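Local coordinates for putative preprotein translocase, SecG subunit (Thermus thermophilus, PDB 5AWW) that probably takes part in protein export across the cell membrane, as the small SecG subunit of the preprotein translocase, acting at an early step of translocation, at residues 24-29 / 47-52. Residues are numbered along the deposited sequence; the frame is centred on the assembly and turned at random.
Sequences LVQEPK and GVTGGL
The cytosolic-loop end of the SecG helical hairpin is spanned here by the side chain of Gln26, which reaches from the end of one transmembrane helix to Thr49 and Leu52 at the start of the other. Gln26 is the first residue to leave helical geometry and the centre of an inverse gamma turn, which Glu27 N closes weakly onto Val25 O. CG lies beside the backbone N and anti to the carbonyl carbon (chi1 -60°), and the chain runs extended beyond it, carrying the amide across the gap. On the way, Gln26 CG passes obliquely over the methyl CG2 of Thr49 at 3.7 Å. Further out, Gln26 NE2 gives Leu52 O a weak, strongly bent hydrogen bond (3.2 Å, 124° at the hydrogen). The same NE2 lies 3.5 Å from Leu52 CB. Leu52 O is shared with the hydroxyl of Thr56, one turn on, while the firmer bond of this buried amide runs from Gln26 OE1 to an aromatic side chain of another protein chain. Val25 CG1 and Leu52 CD2 add a loose apolar touch at 4.3 Å. Thr49 sits at the N-cap position of helix 50-72 without a side-chain capping bond, and the contact thus joins that helix's first turn to the end of helix 3-25, where the connecting loop departs.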
ATOM      1  N   LEU C  24     -20.528   1.945  -4.702  1.00 44.89           N
ATOM      2  CA  LEU C  24     -20.285   2.872  -5.805  1.00 45.16           C
ATOM      3  C   LEU C  24     -20.958   4.229  -5.584  1.00 50.36           C
ATOM      4  O   LEU C  24     -20.385   5.269  -5.902  1.00 49.81           O
ATOM      5  CB  LEU C  24     -20.760   2.262  -7.127  1.00 45.20           C
ATOM      6  CG  LEU C  24     -19.839   1.189  -7.713  1.00 39.90           C
ATOM      7  CD1 LEU C  24     -20.407   0.614  -9.001  1.00 31.06           C
ATOM      8  CD2 LEU C  24     -18.454   1.768  -7.946  1.00 38.26           C
ATOM      9  N   VAL C  25     -22.170   4.209  -5.037  1.00 52.67           N
ATOM     10  CA  VAL C  25     -22.913   5.437  -4.760  1.00 54.27           C
ATOM     11  C   VAL C  25     -22.217   6.290  -3.698  1.00 58.06           C
ATOM     12  O   VAL C  25     -22.104   7.510  -3.847  1.00 65.49           O
ATOM     13  CB  VAL C  25     -24.360   5.128  -4.307  1.00 43.94           C
ATOM     14  CG1 VAL C  25     -24.986   6.334  -3.622  1.00 47.60           C
ATOM     15  CG2 VAL C  25     -25.202   4.687  -5.493  1.00 42.96           C
ATOM     16  N   GLN C  26     -21.747   5.650  -2.633  1.00 51.68           N
ATOM     17  CA  GLN C  26     -21.056   6.365  -1.567  1.00 47.91           C
ATOM     18  C   GLN C  26     -19.690   6.854  -2.033  1.00 53.78           C
ATOM     19  O   GLN C  26     -18.660   6.280  -1.679  1.00 61.16           O
ATOM     20  CB  GLN C  26     -20.901   5.480  -0.331  1.00 45.28           C
ATOM     21  CG  GLN C  26     -22.214   5.007   0.259  1.00 46.03           C
ATOM     22  CD  GLN C  26     -22.032   4.295   1.582  1.00 51.38           C
ATOM     23  OE1 GLN C  26     -21.270   4.740   2.439  1.00 47.76           O
ATOM     24  NE2 GLN C  26     -22.729   3.178   1.753  1.00 52.59           N
ATOM     25  N   GLU C  27     -19.693   7.917  -2.831  1.00 64.81           N
ATOM     26  CA  GLU C  27     -18.457   8.501  -3.337  1.00 59.60           C
ATOM     27  C   GLU C  27     -17.765   9.313  -2.250  1.00 63.78           C
ATOM     28  O   GLU C  27     -18.400  10.122  -1.576  1.00 69.50           O
ATOM     29  CB  GLU C  27     -18.739   9.376  -4.559  1.00 55.48           C
ATOM     30  CG  GLU C  27     -19.427   8.643  -5.696  1.00 61.86           C
ATOM     31  CD  GLU C  27     -19.583   9.499  -6.938  1.00 72.85           C
ATOM     32  OE1 GLU C  27     -18.917  10.551  -7.025  1.00 78.52           O
ATOM     33  OE2 GLU C  27     -20.375   9.119  -7.827  1.00 83.84           O
ATOM     34  N   PRO C  28     -16.454   9.094  -2.073  1.00 72.87           N
ATOM     35  CA  PRO C  28     -15.682   9.810  -1.052  1.00 88.28           C
ATOM     36  C   PRO C  28     -15.568  11.306  -1.344  1.00 95.28           C
ATOM     37  O   PRO C  28     -15.482  11.699  -2.509  1.00 99.08           O
ATOM     38  CB  PRO C  28     -14.302   9.138  -1.117  1.00 73.99           C
ATOM     39  CG  PRO C  28     -14.533   7.831  -1.807  1.00 57.84           C
ATOM     40  CD  PRO C  28     -15.638   8.090  -2.777  1.00 57.61           C
ATOM     41  N   LYS C  29     -15.573  12.126  -0.296  1.00100.35           N
ATOM     42  CA  LYS C  29     -15.358  13.561  -0.448  1.00110.90           C
ATOM     43  C   LYS C  29     -13.884  13.829  -0.746  1.00125.62           C
ATOM     44  O   LYS C  29     -13.034  13.734   0.139  1.00124.07           O
ATOM     45  CB  LYS C  29     -15.800  14.316   0.807  1.00103.80           C
ATOM     46  CG  LYS C  29     -17.251  14.069   1.196  1.00104.70           C
ATOM     47  CD  LYS C  29     -18.195  14.361   0.039  1.00111.19           C
ATOM     48  CE  LYS C  29     -19.633  14.016   0.394  1.00106.24           C
ATOM     49  NZ  LYS C  29     -20.570  14.296  -0.730  1.00 81.82           N
ATOM     50  N   GLY C  47     -24.648  13.243   9.060  1.00192.94           N
ATOM     51  CA  GLY C  47     -25.585  12.236   8.595  1.00182.70           C
ATOM     52  C   GLY C  47     -25.145  11.677   7.255  1.00175.18           C
ATOM     53  O   GLY C  47     -25.176  10.464   7.042  1.00165.91           O
ATOM     54  N   VAL C  48     -24.713  12.585   6.378  1.00181.17           N
ATOM     55  CA  VAL C  48     -24.215  12.312   5.020  1.00168.47           C
ATOM     56  C   VAL C  48     -24.717  11.000   4.381  1.00154.39           C
ATOM     57  O   VAL C  48     -25.608  11.032   3.532  1.00159.63           O
ATOM     58  CB  VAL C  48     -22.645  12.368   4.995  1.00171.79           C
ATOM     59  CG1 VAL C  48     -22.004  11.541   6.121  1.00164.33           C
ATOM     60  CG2 VAL C  48     -22.094  11.991   3.622  1.00160.80           C
ATOM     61  N   THR C  49     -24.167   9.858   4.790  1.00136.26           N
ATOM     62  CA  THR C  49     -24.590   8.569   4.253  1.00120.81           C
ATOM     63  C   THR C  49     -24.669   7.531   5.368  1.00 94.41           C
ATOM     64  O   THR C  49     -24.182   6.410   5.221  1.00 87.73           O
ATOM     65  CB  THR C  49     -23.631   8.061   3.151  1.00115.37           C
ATOM     66  OG1 THR C  49     -22.922   9.161   2.572  1.00114.71           O
ATOM     67  CG2 THR C  49     -24.407   7.347   2.060  1.00105.08           C
ATOM     68  N   GLY C  50     -25.288   7.914   6.482  1.00 98.40           N
ATOM     69  CA  GLY C  50     -25.375   7.058   7.651  1.00 80.02           C
ATOM     70  C   GLY C  50     -26.275   5.853   7.465  1.00 70.69           C
ATOM     71  O   GLY C  50     -25.931   4.741   7.880  1.00 85.48           O
ATOM     72  N   GLY C  51     -27.432   6.071   6.846  1.00 70.81           N
ATOM     73  CA  GLY C  51     -28.361   4.992   6.567  1.00 62.02           C
ATOM     74  C   GLY C  51     -27.730   3.946   5.672  1.00 59.86           C
ATOM     75  O   GLY C  51     -27.867   2.742   5.904  1.00 55.78           O
ATOM     76  N   LEU C  52     -27.018   4.413   4.652  1.00 62.98           N
ATOM     77  CA  LEU C  52     -26.323   3.524   3.731  1.00 72.27           C
ATOM     78  C   LEU C  52     -25.060   2.946   4.363  1.00 60.43           C
ATOM     79  O   LEU C  52     -24.599   1.884   3.963  1.00 60.56           O
ATOM     80  CB  LEU C  52     -25.971   4.251   2.431  1.00 69.94           C
ATOM     81  CG  LEU C  52     -27.097   4.608   1.454  1.00 80.66           C
ATOM     82  CD1 LEU C  52     -27.920   5.797   1.938  1.00 93.57           C
ATOM     83  CD2 LEU C  52     -26.529   4.878   0.067  1.00 68.34           C
TER